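Local coordinates for sporozoite surface protein 2 (Plasmodium vivax, PDB 4HQO) that probably serves as an adhesive receptor for gliding motility on the surface of malaria sporozoites, here represented by its VWA and thrombospondin type 1 adhesive domains, at residues 14-19 / 124-129; 47-52 / 81-86; 111-116 / 148-153. The protein carries 4 engineered substitutions. All blocks are in the same frame, centred on the assembly; numbering follows the deposited sequence.

Contact 1: residues 14-19 / 124-129. Engineered in segment 14-19: Gln-18 (natural residue Ser).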
loop_
_atom_site.group_PDB
_atom_site.type_symbol
_atom_site.label_atom_id
_atom_site.label_comp_id
_atom_site.label_asym_id
_atom_site.label_seq_id
_atom_site.Cartn_x
_atom_site.Cartn_y
_atom_site.Cartn_z
ATOM N N VAL A 14 4.556 4.516 -15.107
ATOM C CA VAL A 14 4.522 3.921 -13.782
ATOM C C VAL A 14 4.402 5.000 -12.716
ATOM O O VAL A 14 5.270 5.865 -12.594
ATOM C CB VAL A 14 5.788 3.075 -13.514
ATOM C CG1 VAL A 14 5.819 2.595 -12.068
ATOM C CG2 VAL A 14 5.841 1.897 -14.467
ATOM N N CYS A 15 3.314 4.952 -11.956
ATOM C CA CYS A 15 3.105 5.887 -10.864
ATOM C C CYS A 15 3.007 5.122 -9.555
ATOM O O CYS A 15 2.901 3.892 -9.536
ATOM C CB CYS A 15 1.826 6.710 -11.072
ATOM S SG CYS A 15 1.728 7.654 -12.619
ATOM N N ASN A 16 3.040 5.863 -8.458
ATOM C CA ASN A 16 2.901 5.286 -7.138
ATOM C C ASN A 16 1.559 5.699 -6.549
ATOM O O ASN A 16 1.482 6.150 -5.409
ATOM C CB ASN A 16 4.041 5.770 -6.248
ATOM C CG ASN A 16 4.064 7.279 -6.105
ATOM O OD1 ASN A 16 3.428 8.002 -6.884
ATOM N ND2 ASN A 16 4.796 7.767 -5.110
ATOM N N GLU A 17 0.500 5.561 -7.342
ATOM C CA GLU A 17 -0.807 6.060 -6.934
ATOM C C GLU A 17 -1.480 5.164 -5.889
ATOM O O GLU A 17 -2.331 5.620 -5.128
ATOM C CB GLU A 17 -1.719 6.267 -8.153
ATOM C CG GLU A 17 -2.305 4.993 -8.743
ATOM C CD GLU A 17 -1.319 4.225 -9.615
ATOM O OE1 GLU A 17 -0.170 4.683 -9.780
ATOM O OE2 GLU A 17 -1.699 3.154 -10.138
ATOM N N GLN A 18 -1.094 3.894 -5.851
ATOM C CA GLN A 18 -1.648 2.969 -4.873
ATOM C C GLN A 18 -0.988 3.176 -3.513
ATOM O O GLN A 18 0.240 3.144 -3.401
ATOM C CB GLN A 18 -1.470 1.523 -5.337
ATOM C CG GLN A 18 -2.125 1.227 -6.668
ATOM C CD GLN A 18 -2.156 -0.254 -6.995
ATOM O OE1 GLN A 18 -1.648 -1.078 -6.239
ATOM N NE2 GLN A 18 -2.750 -0.598 -8.129
ATOM N N VAL A 19 -1.813 3.417 -2.496
ATOM C CA VAL A 19 -1.356 3.554 -1.115
ATOM C C VAL A 19 -2.270 2.732 -0.216
ATOM O O VAL A 19 -3.486 2.912 -0.244
ATOM C CB VAL A 19 -1.394 5.024 -0.626
ATOM C CG1 VAL A 19 -0.910 5.125 0.830
ATOM C CG2 VAL A 19 -0.555 5.922 -1.529
ATOM N N LYS A 124 2.009 -3.498 -5.269
ATOM C CA LYS A 124 2.639 -2.286 -5.785
ATOM C C LYS A 124 2.338 -1.047 -4.952
ATOM O O LYS A 124 2.778 0.056 -5.283
ATOM C CB LYS A 124 2.203 -2.045 -7.231
ATOM C CG LYS A 124 2.728 -3.087 -8.213
ATOM C CD LYS A 124 2.187 -2.846 -9.613
ATOM C CE LYS A 124 2.817 -3.796 -10.625
ATOM N NZ LYS A 124 2.289 -3.565 -11.998
ATOM N N ALA A 125 1.582 -1.221 -3.873
ATOM C CA ALA A 125 1.150 -0.072 -3.085
ATOM C C ALA A 125 2.175 0.347 -2.037
ATOM O O ALA A 125 2.821 -0.494 -1.407
ATOM C CB ALA A 125 -0.200 -0.355 -2.423
ATOM N N ILE A 126 2.318 1.657 -1.866
ATOM C CA ILE A 126 3.003 2.218 -0.711
ATOM C C ILE A 126 2.298 1.740 0.555
ATOM O O ILE A 126 1.077 1.803 0.639
ATOM C CB ILE A 126 2.939 3.749 -0.748
ATOM C CG1 ILE A 126 3.832 4.288 -1.872
ATOM C CG2 ILE A 126 3.358 4.339 0.565
ATOM C CD1 ILE A 126 3.562 5.741 -2.185
ATOM N N GLN A 127 3.066 1.245 1.524
ATOM C CA GLN A 127 2.518 0.776 2.790
ATOM C C GLN A 127 2.743 1.863 3.838
ATOM O O GLN A 127 3.880 2.130 4.218
ATOM C CB GLN A 127 3.202 -0.533 3.205
ATOM C CG GLN A 127 3.031 -1.674 2.204
ATOM C CD GLN A 127 1.560 -2.008 1.968
ATOM O OE1 GLN A 127 0.817 -2.284 2.907
ATOM N NE2 GLN A 127 1.135 -1.966 0.711
ATOM N N LEU A 128 1.669 2.509 4.291
ATOM C CA LEU A 128 1.815 3.634 5.209
ATOM C C LEU A 128 1.005 3.414 6.479
ATOM O O LEU A 128 -0.218 3.275 6.432
ATOM C CB LEU A 128 1.396 4.953 4.550
ATOM C CG LEU A 128 1.274 6.152 5.505
ATOM C CD1 LEU A 128 2.622 6.542 6.163
ATOM C CD2 LEU A 128 0.655 7.346 4.801
ATOM N N VAL A 129 1.686 3.374 7.618
ATOM C CA VAL A 129 0.981 3.276 8.889
ATOM C C VAL A 129 0.906 4.640 9.545
ATOM O O VAL A 129 1.924 5.313 9.718
ATOM C CB VAL A 129 1.658 2.310 9.872
ATOM C CG1 VAL A 129 0.914 2.331 11.207
ATOM C CG2 VAL A 129 1.691 0.895 9.301
HETATM O O HOH W 1 -0.620 -3.675 -6.631
HETATM O O HOH W 2 2.428 2.672 -5.313
#
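Val-19 and Ile-126 form a parallel beta bridge at a CA-CA distance of 4.6 Å. One backbone hydrogen bond holds this end of the pair: Ile-126 N gives to Gln-18 O at 3.0 Å, from above the carbonyl plane. Ala-125 CA adds a CA-H...O contact to the same oxygen, and a water linking it to Lys-124 O brings a further proton. Gln-18 is an engineered residue. Its CB meets Ala-125 CB at 3.7 Å. Its chain then runs extended, so that OE1 accepts from a second water, which in turn accepts from Lys-124 N. The side chains of Val-19 and Ile-126 run alongside each other in the same direction, with Val-19 CG2 4.2 Å from Ile-126 CD1. The same methyl CD1 sits 3.8 Å from Asn-16 ND2. Asn-16 CG is wedged between the backbone N and C (chi1 60°), and its amide bonds to Val-206 and Ala-204. Cys-15, in disulfide with Cys-207, belongs to the two-stranded ribbon 7-15/207-215, and the segment leads from there into the VWA sheet. There, strand 126-133 lies between strands 19-26 and 156-161, and Val-19 and Leu-128 pack against helix 192-203.

Contact 2: residues 47-52 / 81-86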
loop_
_atom_site.group_PDB
_atom_site.type_symbol
_atom_site.label_atom_id
_atom_site.label_comp_id
_atom_site.label_asym_id
_atom_site.label_seq_id
_atom_site.Cartn_x
_atom_site.Cartn_y
_atom_site.Cartn_z
ATOM N N LEU A 47 -7.941 14.587 8.902
ATOM C CA LEU A 47 -7.016 13.676 8.255
ATOM C C LEU A 47 -7.699 12.951 7.104
ATOM O O LEU A 47 -7.245 13.011 5.962
ATOM C CB LEU A 47 -6.494 12.665 9.270
ATOM C CG LEU A 47 -5.391 11.696 8.878
ATOM C CD1 LEU A 47 -4.207 12.455 8.317
ATOM C CD2 LEU A 47 -4.980 10.913 10.114
ATOM N N ILE A 48 -8.799 12.274 7.415
ATOM C CA ILE A 48 -9.497 11.460 6.432
ATOM C C ILE A 48 -10.109 12.304 5.319
ATOM O O ILE A 48 -10.118 11.901 4.159
ATOM C CB ILE A 48 -10.547 10.557 7.106
ATOM C CG1 ILE A 48 -9.836 9.403 7.814
ATOM C CG2 ILE A 48 -11.558 10.039 6.087
ATOM C CD1 ILE A 48 -10.688 8.649 8.838
ATOM N N ASN A 49 -10.591 13.490 5.672
ATOM C CA ASN A 49 -11.104 14.425 4.686
ATOM C C ASN A 49 -10.040 14.875 3.698
ATOM O O ASN A 49 -10.364 15.345 2.617
ATOM C CB ASN A 49 -11.717 15.647 5.373
ATOM C CG ASN A 49 -12.838 16.248 4.577
ATOM O OD1 ASN A 49 -13.758 15.548 4.158
ATOM N ND2 ASN A 49 -12.762 17.553 4.337
ATOM N N SER A 50 -8.770 14.727 4.062
ATOM C CA SER A 50 -7.684 15.173 3.197
ATOM C C SER A 50 -7.231 14.055 2.269
ATOM O O SER A 50 -6.435 14.285 1.373
ATOM C CB SER A 50 -6.483 15.621 4.034
ATOM O OG SER A 50 -5.788 14.490 4.562
ATOM N N LEU A 51 -7.715 12.840 2.504
ATOM C CA LEU A 51 -7.253 11.683 1.743
ATOM C C LEU A 51 -8.106 11.437 0.515
ATOM O O LEU A 51 -9.324 11.313 0.612
ATOM C CB LEU A 51 -7.288 10.429 2.601
ATOM C CG LEU A 51 -6.428 10.410 3.856
ATOM C CD1 LEU A 51 -6.693 9.117 4.602
ATOM C CD2 LEU A 51 -4.972 10.537 3.458
ATOM N N SER A 52 -7.461 11.341 -0.639
ATOM C CA SER A 52 -8.169 11.009 -1.864
ATOM C C SER A 52 -8.366 9.492 -1.980
ATOM O O SER A 52 -7.615 8.822 -2.689
ATOM C CB SER A 52 -7.407 11.554 -3.077
ATOM O OG SER A 52 -8.152 11.367 -4.270
ATOM N N ILE A 81 -12.571 2.749 0.546
ATOM C CA ILE A 81 -12.257 3.450 -0.690
ATOM C C ILE A 81 -13.181 4.638 -0.956
ATOM O O ILE A 81 -13.007 5.348 -1.944
ATOM C CB ILE A 81 -12.324 2.500 -1.916
ATOM C CG1 ILE A 81 -13.768 2.059 -2.159
ATOM C CG2 ILE A 81 -11.422 1.291 -1.715
ATOM C CD1 ILE A 81 -13.983 1.393 -3.498
ATOM N N ASP A 82 -14.167 4.842 -0.088
ATOM C CA ASP A 82 -15.136 5.927 -0.277
ATOM C C ASP A 82 -15.075 6.867 0.914
ATOM O O ASP A 82 -15.425 6.486 2.021
ATOM C CB ASP A 82 -16.557 5.374 -0.428
ATOM C CG ASP A 82 -17.582 6.460 -0.754
ATOM O OD1 ASP A 82 -17.169 7.593 -1.074
ATOM O OD2 ASP A 82 -18.802 6.180 -0.700
ATOM N N LYS A 83 -14.624 8.093 0.673
ATOM C CA LYS A 83 -14.421 9.086 1.726
ATOM C C LYS A 83 -15.627 9.290 2.658
ATOM O O LYS A 83 -15.482 9.237 3.876
ATOM C CB LYS A 83 -14.022 10.425 1.111
ATOM C CG LYS A 83 -13.594 11.444 2.132
ATOM C CD LYS A 83 -12.344 12.143 1.659
ATOM C CE LYS A 83 -12.688 13.351 0.857
ATOM N NZ LYS A 83 -11.478 13.985 0.296
ATOM N N ARG A 84 -16.806 9.522 2.086
ATOM C CA ARG A 84 -18.013 9.709 2.905
ATOM C C ARG A 84 -18.260 8.533 3.881
ATOM O O ARG A 84 -18.643 8.739 5.029
ATOM C CB ARG A 84 -19.239 9.980 2.014
ATOM C CG ARG A 84 -19.584 8.850 1.039
ATOM C CD ARG A 84 -20.529 9.299 -0.066
ATOM N NE ARG A 84 -21.020 8.169 -0.854
ATOM C CZ ARG A 84 -22.134 8.195 -1.582
ATOM N NH1 ARG A 84 -22.524 7.121 -2.260
ATOM N NH2 ARG A 84 -22.864 9.300 -1.637
ATOM N N GLN A 85 -17.999 7.307 3.439
ATOM C CA GLN A 85 -18.248 6.127 4.261
ATOM C C GLN A 85 -17.226 5.984 5.398
ATOM O O GLN A 85 -17.578 5.590 6.517
ATOM C CB GLN A 85 -18.282 4.881 3.382
ATOM C CG GLN A 85 -19.486 4.848 2.440
ATOM C CD GLN A 85 -19.614 3.515 1.714
ATOM O OE1 GLN A 85 -19.672 2.457 2.341
ATOM N NE2 GLN A 85 -19.655 3.562 0.384
ATOM N N ALA A 86 -15.972 6.333 5.128
ATOM C CA ALA A 86 -14.961 6.331 6.175
ATOM C C ALA A 86 -15.311 7.382 7.231
ATOM O O ALA A 86 -15.163 7.148 8.428
ATOM C CB ALA A 86 -13.585 6.595 5.577
#
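In this VWA domain, an alpha/beta fold with helices flanking a central sheet, the C-terminal end of helix 33-49 meets the start of helix 83-96. The packed part is small and apolar. Ile-48 CG2, anti to the backbone N, touches Ala-86 CB at 4.0 Å. Both residues are buried: Ile-48 also rests on Leu-23 and Ala-86 on Leu-60, so this side faces the sheet. The other side is polar and more exposed. Lys-83 reaches across it with CG anti to the backbone N (chi1 -171°) and a chain bent at chi2 and chi3. The bend lays CD against two carbonyls, 3.4 Å from Ile-48 O and 3.3 Å from Leu-51 O. The exposed Asn-49 side chain crosses the lysine at about a right angle, OD1 4.1 Å from Lys-83 CE. Further out, Asp-82 sits at the N-cap position of helix 83-96, and its OD2 takes Arg-84 NE on the syn lone pair and Gln-85 NE2 on the anti one. The carbonyls ending helix 33-49 and just beyond would probably favour the lysine charge. Lys-83 NZ donates to Asn-49 O at 2.9 Å, from above the carbonyl plane, and weakly to Leu-51 O at 3.4 Å.

Contact 3: residues 111-116 / 148-153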
loop_
_atom_site.group_PDB
_atom_site.type_symbol
_atom_site.label_atom_id
_atom_site.label_comp_id
_atom_site.label_asym_id
_atom_site.label_seq_id
_atom_site.Cartn_x
_atom_site.Cartn_y
_atom_site.Cartn_z
ATOM N N GLU A 111 -1.452 -6.366 13.410
ATOM C CA GLU A 111 -2.452 -6.528 12.357
ATOM C C GLU A 111 -1.859 -6.137 11.004
ATOM O O GLU A 111 -2.105 -6.798 9.991
ATOM C CB GLU A 111 -3.716 -5.712 12.652
ATOM C CG GLU A 111 -4.439 -6.107 13.935
ATOM C CD GLU A 111 -5.166 -7.447 13.858
ATOM O OE1 GLU A 111 -5.955 -7.736 14.783
ATOM O OE2 GLU A 111 -4.970 -8.210 12.892
ATOM N N VAL A 112 -1.044 -5.086 10.995
ATOM C CA VAL A 112 -0.377 -4.681 9.760
ATOM C C VAL A 112 0.586 -5.747 9.283
ATOM O O VAL A 112 0.620 -6.053 8.088
ATOM C CB VAL A 112 0.361 -3.342 9.902
ATOM C CG1 VAL A 112 0.894 -2.891 8.542
ATOM C CG2 VAL A 112 -0.584 -2.292 10.461
ATOM N N GLN A 113 1.353 -6.322 10.216
ATOM C CA GLN A 113 2.254 -7.428 9.901
ATOM C C GLN A 113 1.498 -8.547 9.225
ATOM O O GLN A 113 1.950 -9.100 8.226
ATOM C CB GLN A 113 2.872 -7.999 11.179
ATOM C CG GLN A 113 3.989 -7.180 11.731
ATOM C CD GLN A 113 5.306 -7.531 11.089
ATOM O OE1 GLN A 113 5.513 -7.303 9.894
ATOM N NE2 GLN A 113 6.207 -8.098 11.876
ATOM N N LYS A 114 0.352 -8.891 9.807
ATOM C CA LYS A 114 -0.492 -9.970 9.300
ATOM C C LYS A 114 -0.946 -9.704 7.851
ATOM O O LYS A 114 -1.051 -10.627 7.046
ATOM C CB LYS A 114 -1.700 -10.121 10.222
ATOM C CG LYS A 114 -2.349 -11.483 10.245
ATOM C CD LYS A 114 -3.448 -11.506 11.313
ATOM C CE LYS A 114 -2.918 -11.027 12.670
ATOM N NZ LYS A 114 -3.971 -10.976 13.727
ATOM N N HIS A 115 -1.215 -8.443 7.526
ATOM C CA HIS A 115 -1.590 -8.088 6.154
ATOM C C HIS A 115 -0.470 -8.444 5.195
ATOM O O HIS A 115 -0.698 -9.092 4.167
ATOM C CB HIS A 115 -1.904 -6.595 6.036
ATOM C CG HIS A 115 -3.315 -6.239 6.396
ATOM N ND1 HIS A 115 -3.774 -6.235 7.697
ATOM C CD2 HIS A 115 -4.361 -5.869 5.624
ATOM C CE1 HIS A 115 -5.047 -5.879 7.705
ATOM N NE2 HIS A 115 -5.430 -5.652 6.460
ATOM N N LEU A 116 0.745 -8.022 5.540
ATOM C CA LEU A 116 1.907 -8.296 4.707
ATOM C C LEU A 116 2.168 -9.788 4.634
ATOM O O LEU A 116 2.464 -10.315 3.562
ATOM C CB LEU A 116 3.148 -7.574 5.237
ATOM C CG LEU A 116 2.973 -6.081 5.500
ATOM C CD1 LEU A 116 4.269 -5.498 6.019
ATOM C CD2 LEU A 116 2.502 -5.351 4.250
ATOM N N ASN A 148 9.655 -1.684 14.390
ATOM C CA ASN A 148 10.933 -1.865 13.739
ATOM C C ASN A 148 10.880 -2.944 12.659
ATOM O O ASN A 148 11.463 -2.779 11.599
ATOM C CB ASN A 148 12.023 -2.170 14.770
ATOM C CG ASN A 148 12.597 -0.916 15.398
ATOM O OD1 ASN A 148 12.472 0.178 14.849
ATOM N ND2 ASN A 148 13.233 -1.069 16.557
ATOM N N LYS A 149 10.179 -4.042 12.928
ATOM C CA LYS A 149 10.009 -5.094 11.933
ATOM C C LYS A 149 9.244 -4.576 10.713
ATOM O O LYS A 149 9.551 -4.931 9.584
ATOM C CB LYS A 149 9.282 -6.297 12.531
ATOM C CG LYS A 149 10.133 -7.122 13.479
ATOM C CD LYS A 149 9.347 -8.290 14.039
ATOM C CE LYS A 149 10.219 -9.170 14.931
ATOM N NZ LYS A 149 9.426 -10.267 15.553
ATOM N N LEU A 150 8.243 -3.741 10.947
ATOM C CA LEU A 150 7.476 -3.159 9.856
ATOM C C LEU A 150 8.367 -2.293 8.944
ATOM O O LEU A 150 8.332 -2.418 7.718
ATOM C CB LEU A 150 6.301 -2.360 10.411
ATOM C CG LEU A 150 5.128 -3.205 10.927
ATOM C CD1 LEU A 150 4.172 -2.363 11.729
ATOM C CD2 LEU A 150 4.378 -3.854 9.780
ATOM N N LYS A 151 9.179 -1.438 9.557
ATOM C CA LYS A 151 10.087 -0.569 8.828
ATOM C C LYS A 151 11.076 -1.359 7.991
ATOM O O LYS A 151 11.413 -0.950 6.879
ATOM C CB LYS A 151 10.820 0.357 9.800
ATOM C CG LYS A 151 9.858 1.281 10.573
ATOM C CD LYS A 151 10.632 2.265 11.440
ATOM C CE LYS A 151 9.717 3.070 12.349
ATOM N NZ LYS A 151 10.496 4.096 13.115
ATOM N N GLN A 152 11.523 -2.498 8.520
ATOM C CA GLN A 152 12.465 -3.363 7.817
ATOM C C GLN A 152 11.846 -3.983 6.574
ATOM O O GLN A 152 12.557 -4.456 5.688
ATOM C CB GLN A 152 12.985 -4.476 8.737
ATOM C CG GLN A 152 14.157 -4.069 9.615
ATOM C CD GLN A 152 14.536 -5.146 10.624
ATOM O OE1 GLN A 152 13.813 -6.131 10.806
ATOM N NE2 GLN A 152 15.675 -4.961 11.284
ATOM N N ARG A 153 10.520 -3.996 6.516
ATOM C CA ARG A 153 9.815 -4.528 5.357
ATOM C C ARG A 153 9.323 -3.398 4.468
ATOM O O ARG A 153 8.341 -3.572 3.753
ATOM C CB ARG A 153 8.604 -5.354 5.797
ATOM C CG ARG A 153 8.900 -6.422 6.815
ATOM C CD ARG A 153 7.606 -7.063 7.282
ATOM N NE ARG A 153 7.135 -8.053 6.321
ATOM C CZ ARG A 153 6.281 -9.025 6.610
ATOM N NH1 ARG A 153 5.789 -9.137 7.837
ATOM N NH2 ARG A 153 5.918 -9.885 5.671
#
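Segments 111-116 of helix 105-117 and 148-152 of helix 140-152 run in roughly the same direction, 31° apart, with axes 10.5 Å from each other at closest approach. Lys-149 touches first: its CB and CD pass by Gln-113 NE2, CB at 3.6 Å, and only the end of the extended chain leads away. Leu-150 is next and buried. Its CD2 is the main apolar contact point, 3.8 Å from Val-112 CG1 and 4.1 Å from Leu-116 CD1. The same methyl lies 3.6 Å from Gln-113 OE1, so the amide oxygen borders the apolar part. Arg-153, just past the helix, closes the contact at its exposed edge. A bend at chi3 (80°) turns its guanidinium back toward helix 105-117. NH1 donates to Gln-113 OE1 at 2.8 Å. The oxygen sits at the guanidinium edge, but the donor stands above the amide carbonyl plane, and the two flat groups are 78° apart. Leu-116 CB lies over one guanidinium face, toward its rim, 3.6 Å from NH2. Gln-113 is bent at chi2, which brings OE1 to the arginine. NH1 also bonds to Asn-117 OD1, so it holds two side-chain oxygens near the end of helix 105-117. Helix 140-152 links parallel strands 126-133 and 156-161 in a beta-alpha-beta crossover of the VWA fold, and helix 105-117 packs on strand 126-133 through Val-112 on Val-129 and Leu-116 on Gln-127.

All three contacts help build the VWA domain and lie away from its magnesium site. Along the chain, contact 2 is nested inside the loop closed by contact 1, while contacts 1 and 3 alternate. Strand 126-133 of contact 1 follows helix 105-117 and precedes helix 140-152, the two helices of contact 3. Contacts 1 and 3 touch where helix 105-117 packs on this strand, with centres 15 Å apart. Contact 2 is separate, its centre 16 Å from that of contact 1 and 24 Å from that of contact 3. Contact 1 lies within the central sheet, where the chain enters from the ribbon, while contacts 2 and 3 join helices on its opposite faces.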